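Local coordinates for protein EDTA monooxygenase (EDTA-degrading bacterium BNC1, PDB 5DQP) that oxidises the metal chelator EDTA as a monooxygenase, probably using molecular oxygen and reduced FMN supplied by a partner flavin reductase, at residues A[402-405]-A[410-413]; A[20-23]-A[28-31]; A[154-159]-A[185-190]. All coordinates share one frame; numbering follows the deposited sequence.

From the N terminus, contact 2 comes first: residues 20-23 and 28-31 close a short loop between strand 7-11 and helix 35-47, facing the second subunit. Contact 3 follows and closes a longer excursion, bringing residues 185-190 of a beta hairpin back onto helix 143-161. Contact 1 comes last, where residues 410-413 fold against the end of helix 390-405, which follows barrel strand 380-383. The three loops are in series; none nests within or crosses another. They are well separated, with nearest atoms about 21 Å apart for contacts 1 and 2, about 23 Å for contacts 1 and 3, and about 30 Å for contacts 2 and 3.

Contact 1. Residues A[402-405]-A[410-413]; sequences ILQS and PRSY
Gln404, in the last turn of helix 390-405, meets Pro410 and Arg411 where the chain turns away from the helix that follows strand 380-383 of the TIM barrel. Hydrogen bonding across the contact consists of one bond: Gln404 NE2 donates to Pro410 O at 2.9 Å. Its N-H...O angle of 149° shows a moderate bend, and the donor is tilted 29° from the carbonyl plane. The Gln404 chain, extended beyond CG, carries the amide to the Pro410 carbonyl, and the bond joins loop to helix end. Van der Waals contact is carried by Arg411, whose extended chain lays one guanidinium face over Gln404 CB, with Arg411 CZ 4.0 Å from that carbon. The amide and guanidinium planes stand 34° apart, which excludes a parallel stack. Arg411 NH2 passes 3.8 Å from Ser405 N, two donors that merely lie near each other, while Ser405 OG donates to Pro401 O. Beyond the pair, Arg49 NE donates to Arg411 O and Tyr413 OH bonds to Ile50 O, tying the loop to the chain just after helix 35-47, while Leu403 packs on Ile370 of helix 362-374. Arg411 NH1 stops 4.0 Å short of Gln404 OE1, too far for a hydrogen bond.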
# COMPACT_ATOMS: atom_id res chain seq x y z
N ILE A 402 7.55 24.76 -22.69
CA ILE A 402 7.91 26.16 -22.50
C ILE A 402 8.90 26.28 -21.36
O ILE A 402 9.96 26.90 -21.49
CB ILE A 402 6.64 27.02 -22.26
CG1 ILE A 402 5.65 26.86 -23.43
CG2 ILE A 402 7.03 28.48 -22.05
CD1 ILE A 402 4.39 27.78 -23.34
N LEU A 403 8.57 25.66 -20.22
CA LEU A 403 9.47 25.72 -19.07
C LEU A 403 10.82 25.14 -19.41
O LEU A 403 11.84 25.62 -18.91
CB LEU A 403 8.87 24.98 -17.87
CG LEU A 403 7.54 25.52 -17.30
CD1 LEU A 403 7.03 24.64 -16.18
CD2 LEU A 403 7.67 26.98 -16.82
N GLN A 404 10.86 24.08 -20.23
CA GLN A 404 12.15 23.51 -20.60
C GLN A 404 12.92 24.44 -21.54
O GLN A 404 14.12 24.65 -21.36
CB GLN A 404 11.97 22.12 -21.21
CG GLN A 404 11.63 21.03 -20.20
CD GLN A 404 10.90 19.86 -20.84
OE1 GLN A 404 10.41 19.98 -21.96
NE2 GLN A 404 10.78 18.74 -20.11
N SER A 405 12.25 25.04 -22.53
CA SER A 405 12.93 26.04 -23.37
C SER A 405 13.46 27.19 -22.53
O SER A 405 14.56 27.70 -22.77
CB SER A 405 11.99 26.62 -24.42
OG SER A 405 11.40 25.58 -25.18
N PRO A 410 13.95 20.51 -16.23
CA PRO A 410 14.80 19.55 -16.95
C PRO A 410 14.07 18.82 -18.08
O PRO A 410 12.85 18.61 -18.05
CB PRO A 410 15.22 18.56 -15.86
CG PRO A 410 14.09 18.60 -14.88
CD PRO A 410 13.54 20.01 -14.91
N ARG A 411 14.87 18.38 -19.06
CA ARG A 411 14.39 17.50 -20.12
C ARG A 411 14.63 16.02 -19.83
O ARG A 411 14.13 15.18 -20.58
CB ARG A 411 15.05 17.84 -21.45
CG ARG A 411 14.73 19.23 -21.95
CD ARG A 411 15.45 19.53 -23.26
NE ARG A 411 15.23 20.91 -23.70
CZ ARG A 411 14.19 21.32 -24.42
NH1 ARG A 411 13.24 20.46 -24.80
NH2 ARG A 411 14.09 22.60 -24.77
N SER A 412 15.37 15.69 -18.78
CA SER A 412 15.75 14.30 -18.53
C SER A 412 15.63 13.99 -17.06
O SER A 412 15.68 14.88 -16.20
CB SER A 412 17.19 14.02 -19.00
OG SER A 412 17.29 14.12 -20.40
N TYR A 413 15.47 12.70 -16.75
CA TYR A 413 15.66 12.22 -15.39
C TYR A 413 17.14 11.88 -15.20
O TYR A 413 17.62 10.88 -15.73
CB TYR A 413 14.79 11.00 -15.10
CG TYR A 413 13.31 11.33 -14.94
CD1 TYR A 413 12.85 12.15 -13.90
CD2 TYR A 413 12.39 10.80 -15.81
CE1 TYR A 413 11.48 12.43 -13.76
CE2 TYR A 413 11.04 11.09 -15.69
CZ TYR A 413 10.58 11.89 -14.67
OH TYR A 413 9.23 12.11 -14.60

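Contact 2. Residues A[20-23]-A[28-31]; sequences NSWN and NRAR
The Trp22 indole carries Arg29 on one face, Arg29 CD lying 3.6 Å from the six-membered ring centroid and 13° off the normal, a CH-pi contact. Asn20 O lies at the indole edge, in plane. The Arg29 chain bends at its third torsion, taking the guanidinium away from the indole, the planes 71° apart and CZ too distant for more than a weak cation-pi attraction. At the edge of the Arg29 guanidinium sits Asn23 OD1, 2.6 Å from Arg29 NH1, in both the guanidinium and the carbonyl plane, on a lone pair. Asn23 ND2 donates to Asn20 OD1 almost straight, at 176°. Arg31 reaches two successive carbonyls from above their planes: NH2 donates to Ser21 O at 3.1 Å, in the guanidinium plane, and NH1 to Trp22 O at 3.0 Å, tilted from it. Arg31 NH1 also bonds Asn28 O (3.2 Å), so one nitrogen bridges the segments; Asn28 OD1 accepts from Ala30 N in an Asx turn. Arg29 NH1 also bonds Gly173 O, and NH2 Glu170 O, of the second subunit, whose Phe179 meets Trp22. The loop joins strand 7-11 to helix 35-47, with Trp22, Asn28, Arg29 and Ala30 at the interface.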
# COMPACT_ATOMS: atom_id res chain seq x y z
N ASN A 20 -17.33 17.13 -10.80
CA ASN A 20 -17.98 16.35 -11.84
C ASN A 20 -16.98 15.68 -12.80
O ASN A 20 -17.39 15.19 -13.86
CB ASN A 20 -18.95 17.23 -12.64
CG ASN A 20 -19.98 16.43 -13.35
OD1 ASN A 20 -20.49 15.44 -12.82
ND2 ASN A 20 -20.26 16.81 -14.59
N SER A 21 -15.69 15.65 -12.45
CA SER A 21 -14.68 15.24 -13.43
C SER A 21 -14.90 13.81 -13.88
O SER A 21 -14.55 13.47 -15.02
CB SER A 21 -13.26 15.43 -12.86
OG SER A 21 -13.03 14.72 -11.65
N TRP A 22 -15.52 12.96 -13.05
CA TRP A 22 -15.65 11.58 -13.50
C TRP A 22 -16.71 11.38 -14.56
O TRP A 22 -16.79 10.29 -15.14
CB TRP A 22 -15.92 10.65 -12.33
CG TRP A 22 -17.15 10.91 -11.53
CD1 TRP A 22 -17.94 12.03 -11.54
CD2 TRP A 22 -17.74 10.01 -10.57
NE1 TRP A 22 -18.96 11.89 -10.64
CE2 TRP A 22 -18.88 10.66 -10.04
CE3 TRP A 22 -17.43 8.71 -10.12
CZ2 TRP A 22 -19.70 10.06 -9.07
CZ3 TRP A 22 -18.25 8.12 -9.16
CH2 TRP A 22 -19.36 8.79 -8.64
N ASN A 23 -17.55 12.39 -14.82
CA ASN A 23 -18.47 12.39 -15.94
C ASN A 23 -17.91 13.11 -17.18
O ASN A 23 -18.62 13.20 -18.18
CB ASN A 23 -19.81 13.03 -15.52
CG ASN A 23 -20.67 12.09 -14.68
OD1 ASN A 23 -20.87 10.92 -15.04
ND2 ASN A 23 -21.19 12.61 -13.57
N ASN A 28 -16.70 7.66 -18.37
CA ASN A 28 -16.88 6.37 -17.70
C ASN A 28 -16.52 6.54 -16.23
O ASN A 28 -15.35 6.54 -15.85
CB ASN A 28 -16.03 5.29 -18.37
CG ASN A 28 -16.18 3.91 -17.70
OD1 ASN A 28 -17.01 3.73 -16.79
ND2 ASN A 28 -15.37 2.95 -18.13
N ARG A 29 -17.53 6.67 -15.38
CA ARG A 29 -17.23 6.92 -13.97
C ARG A 29 -16.38 5.81 -13.36
O ARG A 29 -15.63 6.05 -12.41
CB ARG A 29 -18.53 7.12 -13.19
CG ARG A 29 -19.22 8.47 -13.50
CD ARG A 29 -20.47 8.70 -12.62
NE ARG A 29 -21.55 7.73 -12.85
CZ ARG A 29 -22.49 7.85 -13.80
NH1 ARG A 29 -22.48 8.88 -14.62
NH2 ARG A 29 -23.42 6.92 -13.94
N ALA A 30 -16.50 4.58 -13.88
CA ALA A 30 -15.80 3.45 -13.29
C ALA A 30 -14.29 3.45 -13.57
O ALA A 30 -13.59 2.57 -13.05
CB ALA A 30 -16.42 2.14 -13.80
N ARG A 31 -13.77 4.39 -14.38
CA ARG A 31 -12.33 4.39 -14.64
C ARG A 31 -11.51 4.78 -13.42
O ARG A 31 -10.31 4.51 -13.40
CB ARG A 31 -11.99 5.33 -15.79
CG ARG A 31 -12.32 6.77 -15.47
CD ARG A 31 -12.07 7.64 -16.67
NE ARG A 31 -11.91 9.03 -16.27
CZ ARG A 31 -12.90 9.90 -16.17
NH1 ARG A 31 -14.16 9.50 -16.44
NH2 ARG A 31 -12.64 11.15 -15.82

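Contact 3. Residues A[154-159]-A[185-190]; sequences LEVVHG and INHEGK
The Val156 side chain crosses those of His187 and Ile185 at about a right angle, and its two methyls divide the work between them. CG2 points at one face of the imidazole: Val156 CG2 is 3.6 Å from the His187 ring centroid, 15° off the normal, which meets the geometry of a CH-pi contact. The methyl is offset toward the rim, with Val156 CG2 closest to His187 CD2 at 3.5 Å. His187 CG lies anti to the backbone N (chi1 172°), which sends the ring to the helix, where its NE2 hydrogen-bonds to Glu152 OE1. With an alanine here, Glu152 OE1 would probably lose this hydrogen bond and a gap would open over Val156 CG2. The other methyl, Val156 CG1, meets Ile185 CD1 at 4.1 Å. The branch methyl of Ile185 goes to the backbone instead, its CG2 resting 3.4 Å from Gly159 O, and the missing side chain at Gly159 permits this close approach. Val194 of the partner strand touches both Val156 and Ile185, adding to the apolar contacts. Such packing is that of a small beta hairpin, strands 187-188 and 193-194, laid on helix 143-161, within the segment linking barrel strands 120-125 and 210-213 of this luciferase-like TIM barrel.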
# COMPACT_ATOMS: atom_id res chain seq x y z
N LEU A 154 6.38 10.97 14.22
CA LEU A 154 7.48 11.20 13.30
C LEU A 154 8.82 10.80 13.90
O LEU A 154 9.68 10.26 13.20
CB LEU A 154 7.51 12.67 12.86
CG LEU A 154 6.69 12.99 11.60
CD1 LEU A 154 7.27 12.22 10.43
CD2 LEU A 154 5.28 12.62 11.78
N GLU A 155 9.01 11.05 15.21
CA GLU A 155 10.22 10.57 15.87
C GLU A 155 10.31 9.05 15.83
O GLU A 155 11.38 8.48 15.59
CB GLU A 155 10.27 11.04 17.33
CG GLU A 155 10.26 12.53 17.55
CD GLU A 155 10.34 12.88 19.04
OE1 GLU A 155 10.51 11.95 19.87
OE2 GLU A 155 10.24 14.07 19.38
N VAL A 156 9.20 8.36 16.11
CA VAL A 156 9.22 6.91 16.06
C VAL A 156 9.59 6.46 14.66
O VAL A 156 10.52 5.68 14.47
CB VAL A 156 7.87 6.32 16.49
CG1 VAL A 156 7.88 4.82 16.25
CG2 VAL A 156 7.59 6.64 17.96
N VAL A 157 8.91 7.02 13.66
CA VAL A 157 9.13 6.56 12.29
C VAL A 157 10.58 6.79 11.87
O VAL A 157 11.23 5.89 11.32
CB VAL A 157 8.13 7.23 11.34
CG1 VAL A 157 8.49 6.96 9.87
CG2 VAL A 157 6.76 6.74 11.68
N HIS A 158 11.13 8.00 12.10
CA HIS A 158 12.52 8.22 11.72
C HIS A 158 13.45 7.27 12.47
O HIS A 158 14.40 6.72 11.90
CB HIS A 158 12.93 9.68 11.95
CG HIS A 158 12.63 10.56 10.78
ND1 HIS A 158 13.41 10.57 9.64
CD2 HIS A 158 11.62 11.43 10.54
CE1 HIS A 158 12.91 11.42 8.77
NE2 HIS A 158 11.81 11.95 9.29
N GLY A 159 13.18 7.05 13.76
CA GLY A 159 13.94 6.07 14.52
C GLY A 159 13.88 4.68 13.91
O GLY A 159 14.89 3.99 13.81
N ILE A 185 14.91 0.72 18.86
CA ILE A 185 14.74 2.09 19.34
C ILE A 185 14.23 2.14 20.77
O ILE A 185 14.47 3.14 21.46
CB ILE A 185 13.80 2.93 18.43
CG1 ILE A 185 12.38 2.35 18.45
CG2 ILE A 185 14.37 3.03 17.02
CD1 ILE A 185 11.35 3.16 17.63
N ASN A 186 13.56 1.10 21.25
CA ASN A 186 13.01 1.07 22.60
C ASN A 186 12.38 2.41 22.95
O ASN A 186 12.68 3.03 23.96
CB ASN A 186 14.08 0.69 23.64
CG ASN A 186 14.64 -0.71 23.41
OD1 ASN A 186 13.95 -1.59 22.89
ND2 ASN A 186 15.90 -0.91 23.79
N HIS A 187 11.49 2.86 22.07
CA HIS A 187 10.78 4.10 22.30
C HIS A 187 9.63 3.88 23.27
O HIS A 187 8.89 2.89 23.16
CB HIS A 187 10.24 4.67 20.98
CG HIS A 187 9.34 5.84 21.18
ND1 HIS A 187 9.81 7.13 21.29
CD2 HIS A 187 8.00 5.91 21.36
CE1 HIS A 187 8.80 7.95 21.51
NE2 HIS A 187 7.69 7.24 21.55
N GLU A 188 9.49 4.79 24.22
CA GLU A 188 8.31 4.83 25.07
C GLU A 188 7.99 6.29 25.34
O GLU A 188 8.74 6.97 26.04
CB GLU A 188 8.51 4.07 26.38
CG GLU A 188 7.24 4.08 27.24
CD GLU A 188 7.16 2.91 28.22
OE1 GLU A 188 8.18 2.22 28.43
OE2 GLU A 188 6.05 2.69 28.78
N GLY A 189 6.89 6.78 24.76
CA GLY A 189 6.52 8.16 24.95
C GLY A 189 5.10 8.32 25.45
O GLY A 189 4.48 7.35 25.88
N LYS A 190 4.55 9.53 25.38
CA LYS A 190 3.19 9.71 25.85
C LYS A 190 2.20 8.92 25.00
O LYS A 190 1.19 8.44 25.52
CB LYS A 190 2.80 11.20 25.84
CG LYS A 190 1.39 11.44 26.41
CD LYS A 190 0.78 12.79 26.02
CE LYS A 190 1.37 13.95 26.79
NZ LYS A 190 0.34 15.01 27.05